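Local coordinates for porin (Rhodobacter capsulatus, PDB 2POR), which forms, as a homotrimer, outer-membrane channels that let small hydrophilic solutes of up to about 0.6 kDa diffuse passively, at residues Ser37-Gly42 / Gly65-Ile70; Glu80-Asp85 / Ser129-Met134; Asp101-Thr106 / Tyr248-Asp253. One frame throughout, in Å; residues are numbered along the deposited sequence.

Contact 1. Residues Ser37-Gly42 / Gly65-Ile70; sequences SGLEFG and GAFGKI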
# COMPACT_ATOMS: atom_id res chain seq x y z
N SER A 37 -6.28 -8.10 -32.83
CA SER A 37 -6.46 -7.14 -33.91
C SER A 37 -5.73 -5.82 -33.71
O SER A 37 -5.91 -4.90 -34.53
CB SER A 37 -7.95 -6.91 -34.10
OG SER A 37 -8.54 -6.24 -32.99
N GLY A 38 -4.94 -5.67 -32.63
CA GLY A 38 -4.20 -4.44 -32.43
C GLY A 38 -4.90 -3.36 -31.59
O GLY A 38 -4.51 -2.19 -31.67
N LEU A 39 -5.97 -3.68 -30.84
CA LEU A 39 -6.49 -2.71 -29.87
C LEU A 39 -5.45 -2.73 -28.75
O LEU A 39 -4.89 -3.78 -28.39
CB LEU A 39 -7.81 -3.14 -29.27
CG LEU A 39 -8.94 -3.27 -30.25
CD1 LEU A 39 -10.19 -3.69 -29.54
CD2 LEU A 39 -9.12 -1.97 -30.93
N GLU A 40 -5.09 -1.60 -28.17
CA GLU A 40 -4.09 -1.54 -27.13
C GLU A 40 -4.86 -1.36 -25.81
O GLU A 40 -5.91 -0.71 -25.77
CB GLU A 40 -3.19 -0.35 -27.34
CG GLU A 40 -2.45 -0.27 -28.68
CD GLU A 40 -1.42 -1.38 -28.86
OE1 GLU A 40 -0.74 -1.75 -27.91
OE2 GLU A 40 -1.30 -1.88 -29.98
N PHE A 41 -4.38 -1.91 -24.73
CA PHE A 41 -5.05 -1.77 -23.45
C PHE A 41 -4.00 -1.60 -22.39
O PHE A 41 -2.81 -1.90 -22.62
CB PHE A 41 -5.92 -3.00 -23.22
CG PHE A 41 -5.27 -4.39 -23.18
CD1 PHE A 41 -4.76 -4.91 -22.01
CD2 PHE A 41 -5.28 -5.17 -24.33
CE1 PHE A 41 -4.25 -6.19 -21.97
CE2 PHE A 41 -4.77 -6.46 -24.29
CZ PHE A 41 -4.27 -6.96 -23.12
N GLY A 42 -4.36 -1.10 -21.21
CA GLY A 42 -3.37 -0.92 -20.19
C GLY A 42 -4.03 -0.44 -18.89
O GLY A 42 -5.26 -0.31 -18.84
N GLY A 65 -8.19 2.14 -29.78
CA GLY A 65 -8.22 1.57 -31.10
C GLY A 65 -8.33 2.72 -32.06
O GLY A 65 -8.06 3.90 -31.77
N ALA A 66 -8.83 2.38 -33.23
CA ALA A 66 -9.00 3.37 -34.28
C ALA A 66 -10.05 4.41 -33.91
O ALA A 66 -10.01 5.54 -34.41
CB ALA A 66 -9.43 2.67 -35.54
N PHE A 67 -10.97 3.99 -33.05
CA PHE A 67 -12.06 4.79 -32.49
C PHE A 67 -11.60 5.82 -31.44
O PHE A 67 -12.38 6.69 -31.08
CB PHE A 67 -13.12 3.87 -31.83
CG PHE A 67 -12.64 2.99 -30.66
CD1 PHE A 67 -12.57 3.50 -29.37
CD2 PHE A 67 -12.25 1.67 -30.91
CE1 PHE A 67 -12.11 2.71 -28.34
CE2 PHE A 67 -11.78 0.88 -29.87
CZ PHE A 67 -11.72 1.40 -28.59
N GLY A 68 -10.40 5.78 -30.90
CA GLY A 68 -9.98 6.74 -29.91
C GLY A 68 -9.68 5.95 -28.67
O GLY A 68 -9.47 4.74 -28.79
N LYS A 69 -9.71 6.54 -27.47
CA LYS A 69 -9.27 5.85 -26.26
C LYS A 69 -10.34 6.06 -25.18
O LYS A 69 -10.81 7.18 -25.02
CB LYS A 69 -7.96 6.47 -25.83
CG LYS A 69 -7.35 5.85 -24.57
CD LYS A 69 -6.14 6.70 -24.26
CE LYS A 69 -5.50 6.23 -22.99
NZ LYS A 69 -4.26 6.96 -22.75
N ILE A 70 -10.69 5.03 -24.47
CA ILE A 70 -11.66 5.08 -23.37
C ILE A 70 -10.86 4.78 -22.11
O ILE A 70 -10.24 3.71 -22.02
CB ILE A 70 -12.73 4.01 -23.57
CG1 ILE A 70 -13.51 4.30 -24.84
CG2 ILE A 70 -13.66 3.99 -22.37
CD1 ILE A 70 -14.32 3.07 -25.29

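Contact 2. Residues Glu80-Asp85 / Ser129-Met134; sequences EALFGD and SVAASM. With CA (calcium ion), chain B.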
# COMPACT_ATOMS: atom_id res chain seq x y z
N GLU A 80 -9.01 19.48 -19.09
CA GLU A 80 -7.69 19.31 -18.53
C GLU A 80 -6.91 18.30 -19.40
O GLU A 80 -5.73 18.57 -19.62
CB GLU A 80 -7.81 18.80 -17.13
CG GLU A 80 -6.46 18.88 -16.48
CD GLU A 80 -6.39 18.73 -14.98
OE1 GLU A 80 -7.40 18.70 -14.30
OE2 GLU A 80 -5.29 18.71 -14.44
N ALA A 81 -7.56 17.23 -19.87
CA ALA A 81 -6.97 16.19 -20.73
C ALA A 81 -6.37 16.86 -21.98
O ALA A 81 -5.25 16.51 -22.39
CB ALA A 81 -8.03 15.18 -21.16
N LEU A 82 -6.99 17.88 -22.58
CA LEU A 82 -6.39 18.56 -23.72
C LEU A 82 -5.50 19.73 -23.39
O LEU A 82 -4.50 19.90 -24.09
CB LEU A 82 -7.47 19.04 -24.71
CG LEU A 82 -8.43 17.97 -25.21
CD1 LEU A 82 -9.26 18.50 -26.35
CD2 LEU A 82 -7.64 16.77 -25.64
N PHE A 83 -5.70 20.58 -22.35
CA PHE A 83 -4.89 21.80 -22.19
C PHE A 83 -3.91 21.79 -21.06
O PHE A 83 -3.02 22.64 -21.05
CB PHE A 83 -5.81 23.06 -22.05
CG PHE A 83 -6.93 23.08 -23.10
CD1 PHE A 83 -6.63 22.96 -24.45
CD2 PHE A 83 -8.26 23.15 -22.70
CE1 PHE A 83 -7.65 22.91 -25.37
CE2 PHE A 83 -9.27 23.10 -23.63
CZ PHE A 83 -8.96 22.97 -24.96
N GLY A 84 -4.02 20.83 -20.11
CA GLY A 84 -3.07 20.76 -19.01
C GLY A 84 -3.03 21.97 -18.07
O GLY A 84 -4.01 22.71 -17.92
N ASP A 85 -1.90 22.15 -17.40
CA ASP A 85 -1.68 23.17 -16.39
C ASP A 85 -0.63 24.16 -16.80
O ASP A 85 0.01 23.99 -17.83
CB ASP A 85 -1.26 22.51 -15.06
CG ASP A 85 -2.44 21.76 -14.44
OD1 ASP A 85 -3.58 22.22 -14.52
OD2 ASP A 85 -2.23 20.67 -13.94
N SER A 129 -7.94 17.44 -32.03
CA SER A 129 -8.19 16.56 -30.89
C SER A 129 -9.53 16.87 -30.22
O SER A 129 -9.92 18.04 -30.16
CB SER A 129 -7.11 16.73 -29.86
OG SER A 129 -5.81 16.42 -30.32
N VAL A 130 -10.26 15.85 -29.80
CA VAL A 130 -11.47 16.03 -29.02
C VAL A 130 -11.45 15.15 -27.78
O VAL A 130 -10.85 14.07 -27.79
CB VAL A 130 -12.72 15.67 -29.77
CG1 VAL A 130 -12.94 16.81 -30.69
CG2 VAL A 130 -12.64 14.33 -30.44
N ALA A 131 -12.08 15.60 -26.69
CA ALA A 131 -12.16 14.80 -25.46
C ALA A 131 -13.57 14.94 -24.86
O ALA A 131 -14.27 15.95 -25.12
CB ALA A 131 -11.09 15.31 -24.47
N ALA A 132 -14.08 13.94 -24.16
CA ALA A 132 -15.39 14.02 -23.54
C ALA A 132 -15.31 13.23 -22.25
O ALA A 132 -14.66 12.18 -22.21
CB ALA A 132 -16.45 13.40 -24.46
N SER A 133 -15.88 13.68 -21.15
CA SER A 133 -15.77 12.97 -19.88
C SER A 133 -17.08 13.02 -19.09
O SER A 133 -17.91 13.89 -19.36
CB SER A 133 -14.67 13.62 -19.09
OG SER A 133 -14.77 15.04 -19.11
N MET A 134 -17.35 12.11 -18.16
CA MET A 134 -18.55 12.19 -17.33
C MET A 134 -18.41 11.29 -16.13
O MET A 134 -17.57 10.37 -16.16
CB MET A 134 -19.76 11.77 -18.15
CG MET A 134 -19.74 10.28 -18.50
SD MET A 134 -21.18 9.73 -19.43
CE MET A 134 -22.46 9.94 -18.23
CA CA B . -6.15 19.42 -12.23
O HOH W 1 -3.84 19.49 -12.01
O HOH W 2 -5.71 21.48 -13.12
O HOH W 3 -8.35 20.28 -11.67
O HOH W 4 -5.75 20.40 -10.10

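Contact 3. Residues Asp101-Thr106 / Tyr248-Asp253; sequences DIPYLT and YVQVLD. With CA (calcium ion), chain C; C8E ((hydroxyethyloxy)tri(ethyloxy)octane), chain E.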
# COMPACT_ATOMS: atom_id res chain seq x y z
N ASP A 101 -1.86 25.00 -11.20
CA ASP A 101 -2.91 24.25 -11.84
C ASP A 101 -3.99 25.11 -12.38
O ASP A 101 -4.36 26.09 -11.75
CB ASP A 101 -3.53 23.26 -10.86
CG ASP A 101 -2.53 22.33 -10.17
OD1 ASP A 101 -1.36 22.64 -9.82
OD2 ASP A 101 -2.95 21.21 -10.00
N ILE A 102 -4.51 24.83 -13.55
CA ILE A 102 -5.59 25.63 -14.07
C ILE A 102 -6.86 25.16 -13.35
O ILE A 102 -7.00 23.95 -13.09
CB ILE A 102 -5.62 25.42 -15.64
CG1 ILE A 102 -4.45 26.18 -16.28
CG2 ILE A 102 -6.96 25.88 -16.24
CD1 ILE A 102 -4.39 25.99 -17.83
N PRO A 103 -7.82 26.06 -13.01
CA PRO A 103 -8.99 25.72 -12.19
C PRO A 103 -10.10 25.07 -12.97
O PRO A 103 -11.14 25.69 -13.24
CB PRO A 103 -9.37 27.06 -11.55
CG PRO A 103 -8.98 28.08 -12.60
CD PRO A 103 -7.68 27.52 -13.14
N TYR A 104 -9.91 23.81 -13.37
CA TYR A 104 -10.97 23.14 -14.09
C TYR A 104 -12.06 22.77 -13.09
O TYR A 104 -11.79 22.45 -11.94
CB TYR A 104 -10.45 21.86 -14.80
CG TYR A 104 -9.38 22.21 -15.84
CD1 TYR A 104 -9.78 22.73 -17.06
CD2 TYR A 104 -8.03 22.01 -15.59
CE1 TYR A 104 -8.81 23.04 -18.00
CE2 TYR A 104 -7.07 22.32 -16.54
CZ TYR A 104 -7.49 22.84 -17.74
OH TYR A 104 -6.59 23.21 -18.70
N LEU A 105 -13.29 22.82 -13.59
CA LEU A 105 -14.45 22.50 -12.78
C LEU A 105 -14.63 21.01 -12.56
O LEU A 105 -15.09 20.62 -11.49
CB LEU A 105 -15.72 23.12 -13.46
CG LEU A 105 -17.13 23.00 -12.76
CD1 LEU A 105 -17.11 23.82 -11.47
CD2 LEU A 105 -18.23 23.50 -13.68
N THR A 106 -14.32 20.10 -13.52
CA THR A 106 -14.64 18.68 -13.36
C THR A 106 -13.39 17.78 -13.47
O THR A 106 -12.31 18.29 -13.79
CB THR A 106 -15.75 18.24 -14.41
OG1 THR A 106 -15.12 18.17 -15.71
CG2 THR A 106 -16.99 19.18 -14.42
N TYR A 248 4.19 31.98 -13.75
CA TYR A 248 2.81 32.04 -14.19
C TYR A 248 2.10 33.10 -13.35
O TYR A 248 2.61 33.47 -12.27
CB TYR A 248 2.12 30.67 -13.99
CG TYR A 248 2.01 30.23 -12.53
CD1 TYR A 248 0.93 30.67 -11.77
CD2 TYR A 248 2.99 29.46 -11.91
CE1 TYR A 248 0.84 30.36 -10.42
CE2 TYR A 248 2.90 29.15 -10.54
CZ TYR A 248 1.81 29.60 -9.79
OH TYR A 248 1.65 29.33 -8.43
N VAL A 249 0.94 33.57 -13.79
CA VAL A 249 0.10 34.42 -12.95
C VAL A 249 -1.33 34.07 -13.34
O VAL A 249 -1.65 33.79 -14.51
CB VAL A 249 0.43 35.94 -13.17
CG1 VAL A 249 0.10 36.40 -14.57
CG2 VAL A 249 -0.36 36.75 -12.16
N GLN A 250 -2.19 33.94 -12.34
CA GLN A 250 -3.56 33.58 -12.58
C GLN A 250 -4.41 34.50 -11.70
O GLN A 250 -3.92 34.99 -10.66
CB GLN A 250 -3.90 32.17 -12.14
CG GLN A 250 -2.92 31.13 -12.56
CD GLN A 250 -3.55 29.77 -12.50
OE1 GLN A 250 -4.59 29.54 -13.10
NE2 GLN A 250 -3.01 28.80 -11.80
N VAL A 251 -5.63 34.77 -12.14
CA VAL A 251 -6.55 35.45 -11.25
C VAL A 251 -7.86 34.72 -11.35
O VAL A 251 -8.29 34.16 -12.37
CB VAL A 251 -6.73 37.02 -11.54
CG1 VAL A 251 -5.71 37.49 -12.52
CG2 VAL A 251 -8.14 37.34 -11.93
N LEU A 252 -8.45 34.69 -10.15
CA LEU A 252 -9.76 34.10 -10.00
C LEU A 252 -10.61 35.22 -9.41
O LEU A 252 -10.18 35.84 -8.44
CB LEU A 252 -9.67 32.95 -9.04
CG LEU A 252 -10.97 32.30 -8.61
CD1 LEU A 252 -11.77 31.77 -9.78
CD2 LEU A 252 -10.58 31.25 -7.59
N ASP A 253 -11.75 35.49 -10.01
CA ASP A 253 -12.61 36.58 -9.63
C ASP A 253 -14.04 36.07 -9.44
O ASP A 253 -14.73 35.81 -10.45
CB ASP A 253 -12.49 37.61 -10.75
CG ASP A 253 -13.14 38.98 -10.57
OD1 ASP A 253 -13.98 39.12 -9.68
OD2 ASP A 253 -12.79 39.90 -11.32
CA CA C . 0.62 21.99 -8.99
C1 C8E E . -14.02 26.87 -10.96
C2 C8E E . -13.66 26.06 -9.74
C3 C8E E . -12.44 26.71 -9.17
C4 C8E E . -12.08 25.81 -8.02
C5 C8E E . -10.58 25.82 -7.74
C6 C8E E . -9.97 27.19 -7.48
C7 C8E E . -8.57 27.12 -6.86
C8 C8E E . -8.15 28.56 -6.69
O9 C8E E . -7.07 28.93 -5.86
C10 C8E E . -7.44 29.97 -4.96
C11 C8E E . -6.24 30.60 -4.34
O12 C8E E . -6.33 31.16 -3.04
C13 C8E E . -5.97 30.24 -2.01
C14 C8E E . -7.01 29.97 -0.91
O15 C8E E . -7.57 31.10 -0.19
C16 C8E E . -7.38 31.06 1.24
C17 C8E E . -6.42 32.09 1.88
O18 C8E E . -6.43 32.51 3.28
C19 C8E E . -7.39 33.58 3.54
C20 C8E E . -6.87 34.93 4.08
O21 C8E E . -5.53 35.16 3.60
O HOH W 5 -0.64 20.13 -8.97
O HOH W 6 1.32 21.02 -11.06

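Contact 1. Residues Ser37-Gly42 / Gly65-Ile70
G65, the backbone neighbour of L39 across this contact, is tied to G68 twice: G65 N gives its hydrogen to G68 O at 3.1 Å, and G68 N returns one to G65 O, also at 3.1 Å. This reciprocal pair closes a type I turn over A66 and F67. G68 has a phi of 119°, where a CB would press on the carbonyl O of F67, which is why glycine suits the end of the turn. Across the contact L39 does all its touching through one methyl: L39 CD2 lies 3.7 Å from G65 CA. A CB modelled on G65 would fall only 2.6 Å from L39 CD2; glycine leaves the room that the leucine fills. The turn is the tight hairpin between strands 60-65 and 68-73 of the porin barrel, and L39 leads into strand 40-46, which pairs with strand 60-65 on the side away from strand 68-73. The same methyl reaches the turn's aromatic corner, with L39 CD2 standing 4.0 Å from F67 CE2, obliquely to the ring. The two side chains cross at about a right angle. F67 CG sits between its own backbone N and carbonyl carbon (chi1 61°), a torsion that folds the ring back over the turn, with G65 N 3.7 Å above one face near the rim. Both apolar residues suit this partly exposed end of the barrel wall, where a bound detergent also touches L39. Two residues further on, F41 stacks with F299 of a neighbouring subunit.

Contact 2. Residues Glu80-Asp85 / Ser129-Met134
Helix 78-83 opens the long loop that porins fold into the barrel, and L82 is the residue by which it leans on the inner wall, at strand 128-134. A131 turns its methyl toward the helix, whereas V130 points away, as the alternation of a strand requires. L82 CG lies 3.8 Å from A131 CB, and the two methyls of the leucine divide the work. One branch, L82 CD1, reaches the strand backbone at S129 O, 3.9 Å away; the other, L82 CD2, stays 3.9 Å from A131 CB. The small side chain of A131 probably lets the helix come this close. The side chain of S129 meets L82 CD2 through its CB, its hydroxyl being hydrogen-bonded to S124.

The polar work is done on another side of the helix. E80 CG is anti to the backbone N (chi1 -170°) and the chain runs on extended, delivering both carboxylate oxygens to a calcium ion, E80 OE1 at 2.5 Å. D108 and four waters complete the shell. D85 holds two of those waters, one on each carboxylate oxygen. A loop folded inward from a 16-stranded barrel is typical of porins.

Contact 3. Residues Asp101-Thr106 / Tyr248-Asp253
Q250 points its CB from strand 243-254 toward the loop 101-106, and the chain beyond is extended, with CG beside the backbone N (chi1 -47°). This brings the amide carbon, Q250 CD, to 3.8 Å from D101 O. Q250 OE1 packs 3.7 Å from P103 CD and accepts a hydrogen bond from Y200. Q250 NE2 donates to D101 O at 3.0 Å. That bond is almost straight (178°) and lies in the plane of the glutamine amide, but it meets the carbonyl from above, 54° out of its plane. NE2 also donates to G99 O, so both of its hydrogens, as well as OE1, have partners in this buried place. A leucine here would remove both functions and is likely to leave the carbonyls of D101 and G99 without this donor and Y200 without its acceptor.

D101 CB points away from the strand, and D101 OD1 binds a calcium ion at 2.2 Å together with D93, D95 and N100. P103, centre of an inverse gamma turn, and L252 both touch a bound detergent molecule. A long loop pinned inside the barrel is typical of porins, where it narrows the pore.

In the fold
Contact 1 is a surface contact at one end of the barrel wall, joining neighbouring parts of it through one methyl and a hairpin turn. Contacts 2 and 3 lie nearer the centre of the chain and fix the long loop between strands 68-73 and 118-125 to different parts of the wall. Contact 2 is partly buried and apolar where the elements meet; contact 3 is buried and relies on a hydrogen bond from a side-chain amide to a backbone carbonyl. Each of these two holds a calcium ligand. They also touch, G84 O meeting Y104 OH at 2.7 Å and D85 OD1 meeting I102 N at 2.9 Å, probable hydrogen bonds within the loop.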